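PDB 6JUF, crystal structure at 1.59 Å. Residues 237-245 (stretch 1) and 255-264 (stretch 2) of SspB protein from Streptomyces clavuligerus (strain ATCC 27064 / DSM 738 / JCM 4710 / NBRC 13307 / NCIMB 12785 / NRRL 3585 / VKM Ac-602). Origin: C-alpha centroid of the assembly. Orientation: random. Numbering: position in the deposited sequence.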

# COMPACT_ATOMS: atom_id res chain seq x y z
N ALA B 237 -11.02 -15.33 -12.93
CA ALA B 237 -12.32 -14.76 -12.59
C ALA B 237 -13.43 -15.23 -13.49
O ALA B 237 -14.54 -15.55 -13.02
N CYS B 238 -13.11 -15.35 -14.79
CA CYS B 238 -14.09 -15.89 -15.74
C CYS B 238 -14.55 -17.32 -15.40
O CYS B 238 -15.73 -17.64 -15.39
N LEU B 239 -13.56 -18.17 -15.10
CA LEU B 239 -13.83 -19.57 -14.75
C LEU B 239 -14.51 -19.70 -13.40
O LEU B 239 -15.45 -20.51 -13.24
N ASP B 240 -14.07 -18.85 -12.44
CA ASP B 240 -14.70 -18.85 -11.11
C ASP B 240 -16.17 -18.42 -11.23
O ASP B 240 -17.05 -18.97 -10.58
N TYR B 241 -16.41 -17.42 -12.12
CA TYR B 241 -17.78 -16.96 -12.37
C TYR B 241 -18.64 -18.10 -12.93
O TYR B 241 -19.75 -18.37 -12.45
N ALA B 242 -18.12 -18.79 -13.95
CA ALA B 242 -18.81 -19.92 -14.53
C ALA B 242 -19.13 -21.00 -13.49
O ALA B 242 -20.20 -21.61 -13.50
N ALA B 243 -18.17 -21.22 -12.59
CA ALA B 243 -18.27 -22.21 -11.52
C ALA B 243 -19.44 -22.00 -10.54
O ALA B 243 -19.82 -22.90 -9.85
N ARG B 244 -19.95 -20.77 -10.49
CA ARG B 244 -21.09 -20.48 -9.66
C ARG B 244 -22.28 -21.34 -10.06
O ARG B 244 -23.09 -21.64 -9.22
N THR B 245 -22.37 -21.73 -11.34
CA THR B 245 -23.58 -22.41 -11.82
C THR B 245 -23.26 -23.78 -12.42
O THR B 245 -24.15 -24.56 -12.73
N ALA B 255 -20.07 -12.40 -24.19
CA ALA B 255 -21.03 -11.33 -23.92
C ALA B 255 -21.47 -11.33 -22.45
O ALA B 255 -21.56 -10.24 -21.83
N ARG B 256 -21.75 -12.51 -21.90
CA ARG B 256 -22.10 -12.62 -20.46
C ARG B 256 -20.91 -12.27 -19.57
O ARG B 256 -21.07 -11.55 -18.57
N LEU B 257 -19.72 -12.77 -19.91
CA LEU B 257 -18.55 -12.36 -19.12
C LEU B 257 -18.32 -10.85 -19.08
O LEU B 257 -17.95 -10.30 -18.03
N ALA B 258 -18.55 -10.18 -20.20
CA ALA B 258 -18.36 -8.75 -20.32
C ALA B 258 -19.49 -7.97 -19.68
O ALA B 258 -19.23 -6.86 -19.23
N ASN B 259 -20.74 -8.48 -19.73
CA ASN B 259 -21.89 -7.62 -19.41
C ASN B 259 -22.80 -8.02 -18.24
O ASN B 259 -23.58 -7.18 -17.74
N GLU B 260 -22.79 -9.30 -17.87
CA GLU B 260 -23.71 -9.82 -16.88
C GLU B 260 -23.35 -9.24 -15.51
O GLU B 260 -22.18 -9.24 -15.14
N PRO B 261 -24.31 -8.75 -14.77
CA PRO B 261 -24.03 -8.35 -13.39
C PRO B 261 -23.41 -9.50 -12.62
O PRO B 261 -23.89 -10.63 -12.62
N GLY B 262 -22.30 -9.22 -11.95
CA GLY B 262 -21.54 -10.20 -11.16
C GLY B 262 -20.27 -10.68 -11.85
O GLY B 262 -19.36 -11.24 -11.20
N ALA B 263 -20.20 -10.51 -13.17
CA ALA B 263 -19.15 -11.15 -13.96
C ALA B 263 -17.92 -10.22 -14.06
O ALA B 263 -17.98 -9.06 -13.60
N PRO B 264 -16.81 -10.66 -14.63
CA PRO B 264 -15.59 -9.89 -14.61
C PRO B 264 -15.63 -8.56 -15.37
O PRO B 264 -14.91 -7.62 -14.98

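The two helices, 237-243 and 255-259, cross at 101° with their axes no nearer than 11.1 Å, so much of the contact is made by the turn and the segment that follow the second helix. Tyr241 is the centre of it: its CA-to-CB bond points toward stretch 2, and 117 Å² of the residue is covered there, more than for any other residue in either stretch. With chi1 at -175° (t) and chi2 at 80°, the ring extends from its helix across the Glu260-Ala263 turn.

Two contacts stand out around that ring. Ala263 CB lies 3.7 Å from the ring centroid and only 7° off the normal, a CH-pi contact over the face. Near the ring plane, Tyr241 OH donates a very short hydrogen bond of 2.4 Å to Glu260 OE2. The carboxylate reaches this position with chi1 at -166° and chi2 at 160° (both t), and chi3 of -84° sets its orientation.

The same carboxylate is held from within its own stretch. Arg256 NE meets Glu260 OE1 at 2.9 Å in a salt bridge, and Arg256 NH2 donates to Glu260 OE2 at 3.1 Å with a nearly straight angle of 165°. Glu260 OE2 therefore accepts from both the tyrosine and the arginine. Arg256 starts sideways, but its m, t, p sequence for chi1 to chi3 brings its end nearer stretch 1, where NH2 lies 4.3 Å from Tyr241 CE2.

Gly262 occupies the type II turn with phi/psi of 104/-20. An ideal CB here would be jammed against the preceding carbonyl oxygen, which by itself calls for glycine; it would also sit 3.3 Å from both Tyr241 CE1 and Arg244 NH1. Arg244, extended through m, t, t, brings NH2 to 3.7 Å from Gly262 O.

At the start of stretch 1 the packing becomes apolar. Pro264, its ring puckered C-gamma exo, points toward the helix and places CG 3.9 Å from both Ala237 CB and Cys238 SG. Cys238 leaves its backbone sideways, yet its m rotamer (-68°) also sets SG against Leu257. Leu257, sideways as well, uses an m, t conformation (-68°, 168°) to bring its end closer. Both methyls of Leu257 lie against Cys238 SG, CD1 at 3.7 Å and CD2 at 3.8 Å, and Leu257 CD2 also comes within 4.4 Å of Tyr241 CD2. Leu239, by contrast, points away, and Asp240, with both carboxylate oxygens bonded elsewhere in the structure, takes no part.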

# COMPACT_ATOMS: atom_id res chain seq x y z
CB ALA B 237 -12.22 -13.23 -12.55
CB CYS B 238 -13.53 -15.82 -17.17
SG CYS B 238 -13.34 -14.15 -17.81
CB LEU B 239 -12.53 -20.36 -14.81
CG LEU B 239 -11.98 -20.63 -16.21
CD1 LEU B 239 -10.45 -20.93 -16.09
CD2 LEU B 239 -12.71 -21.74 -16.96
CB ASP B 240 -13.92 -17.89 -10.23
CG ASP B 240 -14.37 -17.91 -8.77
OD1 ASP B 240 -14.46 -19.00 -8.17
OD2 ASP B 240 -14.62 -16.80 -8.24
CB TYR B 241 -17.80 -15.73 -13.29
CG TYR B 241 -19.19 -15.19 -13.44
CD1 TYR B 241 -19.75 -14.37 -12.41
CD2 TYR B 241 -19.98 -15.51 -14.54
CE1 TYR B 241 -21.05 -13.91 -12.56
CE2 TYR B 241 -21.29 -15.06 -14.65
CZ TYR B 241 -21.81 -14.25 -13.66
OH TYR B 241 -23.09 -13.80 -13.73
CB ALA B 242 -17.98 -20.48 -15.68
CB ALA B 243 -16.95 -22.32 -10.78
CB ARG B 244 -21.47 -19.00 -9.80
CG ARG B 244 -20.40 -18.08 -9.27
CD ARG B 244 -20.88 -16.64 -9.46
NE ARG B 244 -19.84 -15.66 -9.03
CZ ARG B 244 -20.06 -14.38 -8.77
NH1 ARG B 244 -21.28 -13.80 -8.93
NH2 ARG B 244 -19.02 -13.63 -8.34
CB THR B 245 -24.37 -21.55 -12.83
OG1 THR B 245 -23.53 -21.20 -13.92
CG2 THR B 245 -24.90 -20.29 -12.18
CB ALA B 255 -22.27 -11.51 -24.83
CB ARG B 256 -22.58 -14.02 -20.11
CG ARG B 256 -24.01 -14.31 -20.61
CD ARG B 256 -24.37 -15.75 -20.31
NE ARG B 256 -24.36 -15.96 -18.86
CZ ARG B 256 -24.26 -17.14 -18.25
NH1 ARG B 256 -24.15 -18.27 -18.94
NH2 ARG B 256 -24.25 -17.17 -16.91
CB LEU B 257 -17.27 -13.07 -19.59
CG LEU B 257 -17.20 -14.59 -19.34
CD1 LEU B 257 -16.01 -15.13 -20.14
CD2 LEU B 257 -17.07 -14.94 -17.84
CB ALA B 258 -18.28 -8.37 -21.81
CB ASN B 259 -22.77 -7.48 -20.66
CG ASN B 259 -22.00 -6.89 -21.81
OD1 ASN B 259 -21.41 -5.85 -21.68
ND2 ASN B 259 -21.97 -7.57 -22.93
CB GLU B 260 -23.67 -11.34 -16.82
CG GLU B 260 -24.80 -12.01 -16.07
CD GLU B 260 -24.91 -13.46 -16.47
OE1 GLU B 260 -25.56 -13.74 -17.49
OE2 GLU B 260 -24.33 -14.30 -15.77
CB PRO B 261 -25.42 -7.94 -12.85
CG PRO B 261 -26.07 -7.38 -14.09
CD PRO B 261 -25.65 -8.31 -15.22
CB ALA B 263 -19.71 -11.58 -15.33
CB PRO B 264 -14.55 -10.83 -15.26
CG PRO B 264 -15.09 -12.18 -14.92
CD PRO B 264 -16.58 -12.06 -15.05